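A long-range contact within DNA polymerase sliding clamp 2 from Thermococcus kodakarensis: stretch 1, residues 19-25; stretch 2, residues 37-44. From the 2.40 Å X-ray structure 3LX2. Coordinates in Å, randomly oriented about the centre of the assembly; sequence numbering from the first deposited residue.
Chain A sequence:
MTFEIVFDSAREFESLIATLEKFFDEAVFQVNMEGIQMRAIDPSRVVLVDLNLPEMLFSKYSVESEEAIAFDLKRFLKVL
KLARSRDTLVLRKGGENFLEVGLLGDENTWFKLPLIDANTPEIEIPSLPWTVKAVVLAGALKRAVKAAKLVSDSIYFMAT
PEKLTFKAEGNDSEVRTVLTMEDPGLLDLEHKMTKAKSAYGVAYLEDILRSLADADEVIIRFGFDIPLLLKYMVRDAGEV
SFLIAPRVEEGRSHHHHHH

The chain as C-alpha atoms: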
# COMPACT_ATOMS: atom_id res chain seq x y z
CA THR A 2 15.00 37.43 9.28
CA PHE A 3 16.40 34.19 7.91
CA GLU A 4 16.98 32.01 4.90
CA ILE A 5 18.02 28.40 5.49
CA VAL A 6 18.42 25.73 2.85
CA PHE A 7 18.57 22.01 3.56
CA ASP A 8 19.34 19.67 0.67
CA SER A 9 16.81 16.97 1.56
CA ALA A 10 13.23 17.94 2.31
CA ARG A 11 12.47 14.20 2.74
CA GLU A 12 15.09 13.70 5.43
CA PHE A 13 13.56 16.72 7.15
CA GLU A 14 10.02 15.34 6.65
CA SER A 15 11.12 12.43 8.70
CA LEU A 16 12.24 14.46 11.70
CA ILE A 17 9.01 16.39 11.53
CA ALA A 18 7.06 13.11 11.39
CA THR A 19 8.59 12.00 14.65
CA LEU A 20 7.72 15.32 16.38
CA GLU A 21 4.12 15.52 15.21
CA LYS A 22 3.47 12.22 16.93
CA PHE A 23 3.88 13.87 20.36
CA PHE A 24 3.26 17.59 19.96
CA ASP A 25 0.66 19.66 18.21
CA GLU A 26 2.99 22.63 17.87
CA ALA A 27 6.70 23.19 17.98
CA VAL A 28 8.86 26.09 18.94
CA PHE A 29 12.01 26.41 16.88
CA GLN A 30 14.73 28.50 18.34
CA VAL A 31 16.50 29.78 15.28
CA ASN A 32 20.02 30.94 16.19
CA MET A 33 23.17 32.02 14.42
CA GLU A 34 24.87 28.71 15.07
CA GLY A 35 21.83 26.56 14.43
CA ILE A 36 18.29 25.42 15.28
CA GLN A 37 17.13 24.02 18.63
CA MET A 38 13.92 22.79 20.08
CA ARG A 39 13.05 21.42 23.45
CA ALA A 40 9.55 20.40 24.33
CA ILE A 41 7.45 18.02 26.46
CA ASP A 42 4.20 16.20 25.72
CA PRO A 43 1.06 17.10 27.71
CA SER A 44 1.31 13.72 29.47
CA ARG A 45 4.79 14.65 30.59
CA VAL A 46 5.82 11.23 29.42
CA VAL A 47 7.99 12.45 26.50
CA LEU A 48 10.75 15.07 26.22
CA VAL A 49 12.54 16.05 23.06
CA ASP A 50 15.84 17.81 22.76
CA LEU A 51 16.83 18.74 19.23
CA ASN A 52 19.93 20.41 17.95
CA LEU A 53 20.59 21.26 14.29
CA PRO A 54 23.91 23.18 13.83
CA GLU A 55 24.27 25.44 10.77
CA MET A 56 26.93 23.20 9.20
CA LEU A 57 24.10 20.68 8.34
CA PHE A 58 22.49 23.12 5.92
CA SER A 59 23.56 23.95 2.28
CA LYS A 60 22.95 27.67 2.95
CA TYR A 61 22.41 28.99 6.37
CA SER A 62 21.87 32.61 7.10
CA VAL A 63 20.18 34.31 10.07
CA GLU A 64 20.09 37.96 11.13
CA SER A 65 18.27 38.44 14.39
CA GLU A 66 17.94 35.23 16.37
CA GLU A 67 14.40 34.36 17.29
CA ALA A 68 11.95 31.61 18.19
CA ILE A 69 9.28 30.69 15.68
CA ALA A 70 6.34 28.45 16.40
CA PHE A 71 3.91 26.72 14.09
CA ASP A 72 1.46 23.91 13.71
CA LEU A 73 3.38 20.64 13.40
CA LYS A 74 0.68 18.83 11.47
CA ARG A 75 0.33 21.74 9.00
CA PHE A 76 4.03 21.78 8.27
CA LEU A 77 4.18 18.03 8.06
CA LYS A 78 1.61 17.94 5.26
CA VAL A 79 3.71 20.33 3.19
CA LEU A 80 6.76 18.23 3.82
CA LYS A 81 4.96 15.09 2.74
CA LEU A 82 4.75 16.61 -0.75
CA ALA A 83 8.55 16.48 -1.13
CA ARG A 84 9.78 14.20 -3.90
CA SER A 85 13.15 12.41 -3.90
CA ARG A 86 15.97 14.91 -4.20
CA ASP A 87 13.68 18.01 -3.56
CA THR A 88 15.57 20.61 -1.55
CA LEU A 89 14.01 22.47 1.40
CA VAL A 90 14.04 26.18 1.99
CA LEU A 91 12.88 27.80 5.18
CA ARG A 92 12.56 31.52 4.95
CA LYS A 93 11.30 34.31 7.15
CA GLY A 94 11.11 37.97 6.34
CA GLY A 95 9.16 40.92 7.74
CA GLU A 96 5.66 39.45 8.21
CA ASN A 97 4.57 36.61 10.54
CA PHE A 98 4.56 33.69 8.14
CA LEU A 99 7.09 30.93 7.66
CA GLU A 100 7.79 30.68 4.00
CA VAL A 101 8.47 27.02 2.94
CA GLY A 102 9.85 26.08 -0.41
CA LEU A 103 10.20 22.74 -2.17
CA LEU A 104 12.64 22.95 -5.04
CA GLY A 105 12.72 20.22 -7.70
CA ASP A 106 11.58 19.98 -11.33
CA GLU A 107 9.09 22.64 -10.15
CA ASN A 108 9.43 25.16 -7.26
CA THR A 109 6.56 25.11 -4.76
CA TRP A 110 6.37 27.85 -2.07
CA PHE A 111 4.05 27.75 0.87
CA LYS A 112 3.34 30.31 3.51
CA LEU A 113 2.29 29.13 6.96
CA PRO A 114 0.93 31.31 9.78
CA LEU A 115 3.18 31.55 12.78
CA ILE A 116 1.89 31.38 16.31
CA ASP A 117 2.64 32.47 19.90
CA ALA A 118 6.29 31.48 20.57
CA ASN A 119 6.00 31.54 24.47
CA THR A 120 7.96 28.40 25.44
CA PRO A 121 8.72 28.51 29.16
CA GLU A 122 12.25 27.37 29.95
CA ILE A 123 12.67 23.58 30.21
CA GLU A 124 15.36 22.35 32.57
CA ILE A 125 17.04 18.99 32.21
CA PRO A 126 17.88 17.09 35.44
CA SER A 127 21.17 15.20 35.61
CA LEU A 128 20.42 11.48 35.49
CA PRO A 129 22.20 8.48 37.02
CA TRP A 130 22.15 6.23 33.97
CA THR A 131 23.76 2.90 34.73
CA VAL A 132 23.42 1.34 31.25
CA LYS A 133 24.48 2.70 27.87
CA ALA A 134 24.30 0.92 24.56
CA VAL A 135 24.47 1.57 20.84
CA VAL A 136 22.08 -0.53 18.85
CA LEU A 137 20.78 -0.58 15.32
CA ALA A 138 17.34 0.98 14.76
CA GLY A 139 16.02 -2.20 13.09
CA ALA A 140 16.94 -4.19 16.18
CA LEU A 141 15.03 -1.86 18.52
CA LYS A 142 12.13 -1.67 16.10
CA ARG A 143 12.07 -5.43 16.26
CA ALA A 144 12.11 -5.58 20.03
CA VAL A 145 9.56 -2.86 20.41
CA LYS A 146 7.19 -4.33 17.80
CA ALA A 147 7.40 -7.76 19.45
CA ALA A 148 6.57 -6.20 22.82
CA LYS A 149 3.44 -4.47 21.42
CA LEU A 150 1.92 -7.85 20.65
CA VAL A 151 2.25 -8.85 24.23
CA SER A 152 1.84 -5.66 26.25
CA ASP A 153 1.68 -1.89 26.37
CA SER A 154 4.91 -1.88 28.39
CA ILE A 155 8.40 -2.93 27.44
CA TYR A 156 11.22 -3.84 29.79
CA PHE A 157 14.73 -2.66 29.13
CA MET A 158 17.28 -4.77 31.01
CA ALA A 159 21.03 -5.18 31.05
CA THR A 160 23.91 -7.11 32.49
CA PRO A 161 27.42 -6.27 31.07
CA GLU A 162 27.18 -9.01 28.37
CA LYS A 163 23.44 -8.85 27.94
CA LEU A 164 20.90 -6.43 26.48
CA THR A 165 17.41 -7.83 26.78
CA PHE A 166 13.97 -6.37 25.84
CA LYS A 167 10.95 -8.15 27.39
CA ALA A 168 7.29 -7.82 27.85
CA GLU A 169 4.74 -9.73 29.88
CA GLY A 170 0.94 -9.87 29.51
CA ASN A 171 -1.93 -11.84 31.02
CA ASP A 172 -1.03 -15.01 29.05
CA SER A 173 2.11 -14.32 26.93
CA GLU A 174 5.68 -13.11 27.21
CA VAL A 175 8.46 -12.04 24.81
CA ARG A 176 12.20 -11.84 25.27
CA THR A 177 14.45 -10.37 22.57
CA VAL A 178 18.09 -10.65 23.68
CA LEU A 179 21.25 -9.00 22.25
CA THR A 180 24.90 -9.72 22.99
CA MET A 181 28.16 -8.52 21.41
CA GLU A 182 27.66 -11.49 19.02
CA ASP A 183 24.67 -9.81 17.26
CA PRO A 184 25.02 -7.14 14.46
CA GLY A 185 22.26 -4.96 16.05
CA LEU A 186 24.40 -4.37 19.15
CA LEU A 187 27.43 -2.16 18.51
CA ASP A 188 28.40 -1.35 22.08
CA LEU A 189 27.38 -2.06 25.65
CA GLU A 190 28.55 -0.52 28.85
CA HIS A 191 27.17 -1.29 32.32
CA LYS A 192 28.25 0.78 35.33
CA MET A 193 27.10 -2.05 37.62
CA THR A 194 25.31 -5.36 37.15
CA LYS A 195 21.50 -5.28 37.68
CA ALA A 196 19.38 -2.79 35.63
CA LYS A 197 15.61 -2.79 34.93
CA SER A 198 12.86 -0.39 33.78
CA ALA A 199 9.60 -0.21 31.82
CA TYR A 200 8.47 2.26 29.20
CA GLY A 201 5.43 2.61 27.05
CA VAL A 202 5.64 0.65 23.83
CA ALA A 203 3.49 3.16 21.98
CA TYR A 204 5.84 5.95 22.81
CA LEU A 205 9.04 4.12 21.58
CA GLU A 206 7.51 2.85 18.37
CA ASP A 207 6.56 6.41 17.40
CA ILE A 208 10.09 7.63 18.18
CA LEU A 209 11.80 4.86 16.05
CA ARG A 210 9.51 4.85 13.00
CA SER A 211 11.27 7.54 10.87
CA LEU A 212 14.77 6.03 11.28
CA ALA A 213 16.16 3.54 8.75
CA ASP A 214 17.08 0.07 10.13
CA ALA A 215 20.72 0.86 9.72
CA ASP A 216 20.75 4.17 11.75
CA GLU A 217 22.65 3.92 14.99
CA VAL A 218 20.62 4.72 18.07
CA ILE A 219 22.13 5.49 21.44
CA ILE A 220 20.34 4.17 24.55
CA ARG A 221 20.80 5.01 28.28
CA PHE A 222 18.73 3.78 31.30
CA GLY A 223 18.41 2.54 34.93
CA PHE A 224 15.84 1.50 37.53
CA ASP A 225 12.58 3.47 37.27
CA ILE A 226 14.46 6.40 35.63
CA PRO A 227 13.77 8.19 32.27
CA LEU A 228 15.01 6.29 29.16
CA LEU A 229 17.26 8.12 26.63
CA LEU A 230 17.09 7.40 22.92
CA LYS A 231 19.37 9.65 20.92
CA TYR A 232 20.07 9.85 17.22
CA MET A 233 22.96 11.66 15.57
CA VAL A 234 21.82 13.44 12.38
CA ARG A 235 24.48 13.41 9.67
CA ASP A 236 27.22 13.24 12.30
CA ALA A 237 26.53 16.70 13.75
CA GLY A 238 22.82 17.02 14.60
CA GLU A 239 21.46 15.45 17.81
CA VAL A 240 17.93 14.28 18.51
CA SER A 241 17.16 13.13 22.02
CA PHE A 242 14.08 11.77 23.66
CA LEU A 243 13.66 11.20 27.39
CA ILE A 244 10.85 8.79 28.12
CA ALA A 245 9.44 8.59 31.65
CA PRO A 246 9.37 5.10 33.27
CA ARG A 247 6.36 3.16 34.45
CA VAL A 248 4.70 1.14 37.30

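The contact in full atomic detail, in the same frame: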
# COMPACT_ATOMS: atom_id res chain seq x y z
N THR A 19 8.44 12.47 13.31
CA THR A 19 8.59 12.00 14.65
C THR A 19 8.01 13.01 15.68
O THR A 19 7.32 12.63 16.60
CB THR A 19 10.03 11.66 14.85
OG1 THR A 19 10.38 10.81 13.76
CG2 THR A 19 10.26 10.95 16.13
N LEU A 20 8.18 14.30 15.44
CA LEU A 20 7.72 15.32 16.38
C LEU A 20 6.21 15.39 16.44
O LEU A 20 5.63 15.50 17.52
CB LEU A 20 8.33 16.70 16.08
CG LEU A 20 9.86 16.71 16.02
CD1 LEU A 20 10.47 18.14 15.81
CD2 LEU A 20 10.44 16.04 17.25
N GLU A 21 5.58 15.32 15.28
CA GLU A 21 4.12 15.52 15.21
C GLU A 21 3.42 14.43 16.00
O GLU A 21 2.25 14.58 16.39
CB GLU A 21 3.67 15.51 13.75
CG GLU A 21 2.21 15.96 13.48
CD GLU A 21 1.24 14.86 13.69
OE1 GLU A 21 1.60 13.71 13.38
OE2 GLU A 21 0.11 15.10 14.17
N LYS A 22 4.11 13.32 16.24
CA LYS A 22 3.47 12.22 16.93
C LYS A 22 3.18 12.61 18.36
O LYS A 22 2.24 12.12 18.89
CB LYS A 22 4.34 10.94 16.90
CG LYS A 22 4.38 10.24 15.53
CD LYS A 22 2.95 9.93 15.06
CE LYS A 22 2.92 9.47 13.62
NZ LYS A 22 3.53 8.13 13.53
N PHE A 23 3.97 13.53 18.94
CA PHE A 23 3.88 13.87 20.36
C PHE A 23 3.38 15.25 20.68
O PHE A 23 2.86 15.44 21.79
CB PHE A 23 5.25 13.73 21.04
CG PHE A 23 5.85 12.38 20.88
CD1 PHE A 23 5.38 11.31 21.65
CD2 PHE A 23 6.84 12.16 19.91
CE1 PHE A 23 5.93 10.02 21.49
CE2 PHE A 23 7.38 10.88 19.75
CZ PHE A 23 6.92 9.80 20.55
N PHE A 24 3.57 16.19 19.76
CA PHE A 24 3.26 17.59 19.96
C PHE A 24 2.44 18.16 18.84
O PHE A 24 2.63 17.82 17.69
CB PHE A 24 4.54 18.41 20.07
CG PHE A 24 5.62 17.71 20.83
CD1 PHE A 24 5.55 17.60 22.23
CD2 PHE A 24 6.68 17.15 20.17
CE1 PHE A 24 6.55 16.94 22.93
CE2 PHE A 24 7.67 16.50 20.85
CZ PHE A 24 7.61 16.38 22.24
N ASP A 25 1.54 19.06 19.19
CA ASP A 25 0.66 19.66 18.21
C ASP A 25 1.40 20.81 17.52
O ASP A 25 1.14 21.11 16.35
CB ASP A 25 -0.63 20.16 18.90
CG ASP A 25 -1.32 19.06 19.73
OD1 ASP A 25 -1.59 17.97 19.20
OD2 ASP A 25 -1.62 19.30 20.93
N GLN A 37 17.32 24.77 17.39
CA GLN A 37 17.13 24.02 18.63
C GLN A 37 15.68 24.04 19.03
O GLN A 37 14.98 25.05 18.89
CB GLN A 37 17.99 24.62 19.78
CG GLN A 37 19.50 24.39 19.59
CD GLN A 37 20.39 25.14 20.58
OE1 GLN A 37 19.96 26.06 21.28
NE2 GLN A 37 21.65 24.75 20.61
N MET A 38 15.23 22.90 19.53
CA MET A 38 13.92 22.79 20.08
C MET A 38 14.01 21.89 21.28
O MET A 38 14.80 20.96 21.31
CB MET A 38 12.95 22.24 19.07
CG MET A 38 11.66 21.77 19.70
SD MET A 38 10.68 20.97 18.45
CE MET A 38 9.49 20.15 19.45
N ARG A 39 13.17 22.19 22.26
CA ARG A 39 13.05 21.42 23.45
C ARG A 39 11.62 21.53 23.84
O ARG A 39 11.09 22.64 23.94
CB ARG A 39 13.92 21.96 24.57
CG ARG A 39 13.84 21.04 25.80
CD ARG A 39 14.88 21.30 26.86
NE ARG A 39 16.28 21.22 26.43
CZ ARG A 39 17.30 21.53 27.24
NH1 ARG A 39 17.04 21.93 28.51
NH2 ARG A 39 18.55 21.45 26.82
N ALA A 40 10.96 20.39 24.02
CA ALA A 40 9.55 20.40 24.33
C ALA A 40 9.19 19.15 25.12
O ALA A 40 10.00 18.19 25.17
CB ALA A 40 8.77 20.47 23.06
N ILE A 41 7.98 19.17 25.71
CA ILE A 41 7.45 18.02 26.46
C ILE A 41 6.01 17.78 26.07
O ILE A 41 5.25 18.70 25.84
CB ILE A 41 7.54 18.25 28.01
CG1 ILE A 41 8.95 18.58 28.45
CG2 ILE A 41 7.16 16.99 28.82
CD1 ILE A 41 9.08 18.79 29.99
N ASP A 42 5.61 16.52 26.01
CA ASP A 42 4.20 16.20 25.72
C ASP A 42 3.27 16.51 26.91
O ASP A 42 3.72 16.52 28.06
CB ASP A 42 4.06 14.72 25.26
CG ASP A 42 3.98 13.74 26.40
OD1 ASP A 42 2.99 12.97 26.45
OD2 ASP A 42 4.89 13.75 27.26
N PRO A 43 1.98 16.73 26.63
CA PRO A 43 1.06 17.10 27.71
C PRO A 43 0.95 16.02 28.80
O PRO A 43 0.54 16.31 29.92
CB PRO A 43 -0.30 17.26 26.98
CG PRO A 43 -0.06 16.99 25.54
CD PRO A 43 1.26 16.30 25.42
N SER A 44 1.32 14.79 28.47
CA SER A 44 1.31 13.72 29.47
C SER A 44 2.53 13.75 30.34
O SER A 44 2.64 13.00 31.30
CB SER A 44 1.30 12.37 28.77
OG SER A 44 0.77 11.42 29.68

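Read from the strand side, this contact is a lesson in alternation. Stretch 2 continues a strand that begins earlier in the chain, as far as Ile-41, and then leaves it through Asp-42, Pro-43 and Ser-44, while stretch 1 brings in a helical segment that starts earlier in the chain and the loop that follows it. No hydrogen bond joins the two; what holds them is packing, and the 287 Å² buried between them, both sides summed, is shared by a handful of residues.

Gln-37, already within the strand, is out of reach of stretch 1, and Met-38 is the first residue to engage. Its CA-to-CB bond points toward the other stretch, and its side chain is extended, with all three chi angles in the t well, so that the sulfur and terminal methyl are carried well out from the strand backbone. There they meet two partners: Met-38 SD lies 3.9 Å from Leu-20 CD1, and Met-38 CE lies 4.2 Å from Phe-24 CD2. A flexible, unbranched side chain thus bridges a leucine on the helix and an aromatic ring in the loop, approaching the ring obliquely.

Arg-39 takes the next place and, as strand alternation predicts, is out of reach; its guanidinium group finds hydrogen-bond partners elsewhere in the structure. Ala-40 returns to the contact, again pointing toward stretch 1. Here the side chain is a single methyl, and the Phe-24 ring lies against it: Ala-40 CB sits over one face of the ring, 4.2 Å from Phe-24 CE1. The methyls Met-38 CE and Ala-40 CB lie 3.7 Å apart on the same side of the ring plane, so a long side chain and a short one present neighbouring methyls to one ring.

Ile-41 points away, so its contribution is made by backbone. Its carbonyl carbon, Ile-41 C, comes within 3.3 Å of Phe-24 CE1, and the next atom along the chain, Asp-42 N, is closer still at 3.2 Å from the same Phe-24 CE1. Both lie at the ring's edge, near its plane. The ring therefore meets a methyl with its face and a peptide unit with its edge, which helps explain why Phe-24, with 83 Å² covered, has the largest share of any residue here. Its CA-to-CB bond points sideways, yet the end of the side chain comes nearer to the strand.

At Asp-42 the backbones draw closest, with Asp-42 CA 5.9 Å from Phe-23 CA. Asp-42 CB packs 3.7 Å from the backbone atom Phe-23 O, while the end of the acid leads away from stretch 1. Asp-42 OD1 accepts a weak hydrogen bond from Ser-44 N at 3.2 Å, tying the turn to itself, and OD2 is satisfied elsewhere in the structure. Pro-43 adds a last touch, Pro-43 CD to Phe-23 O at 4.1 Å, and Ser-44 makes no contact with stretch 1.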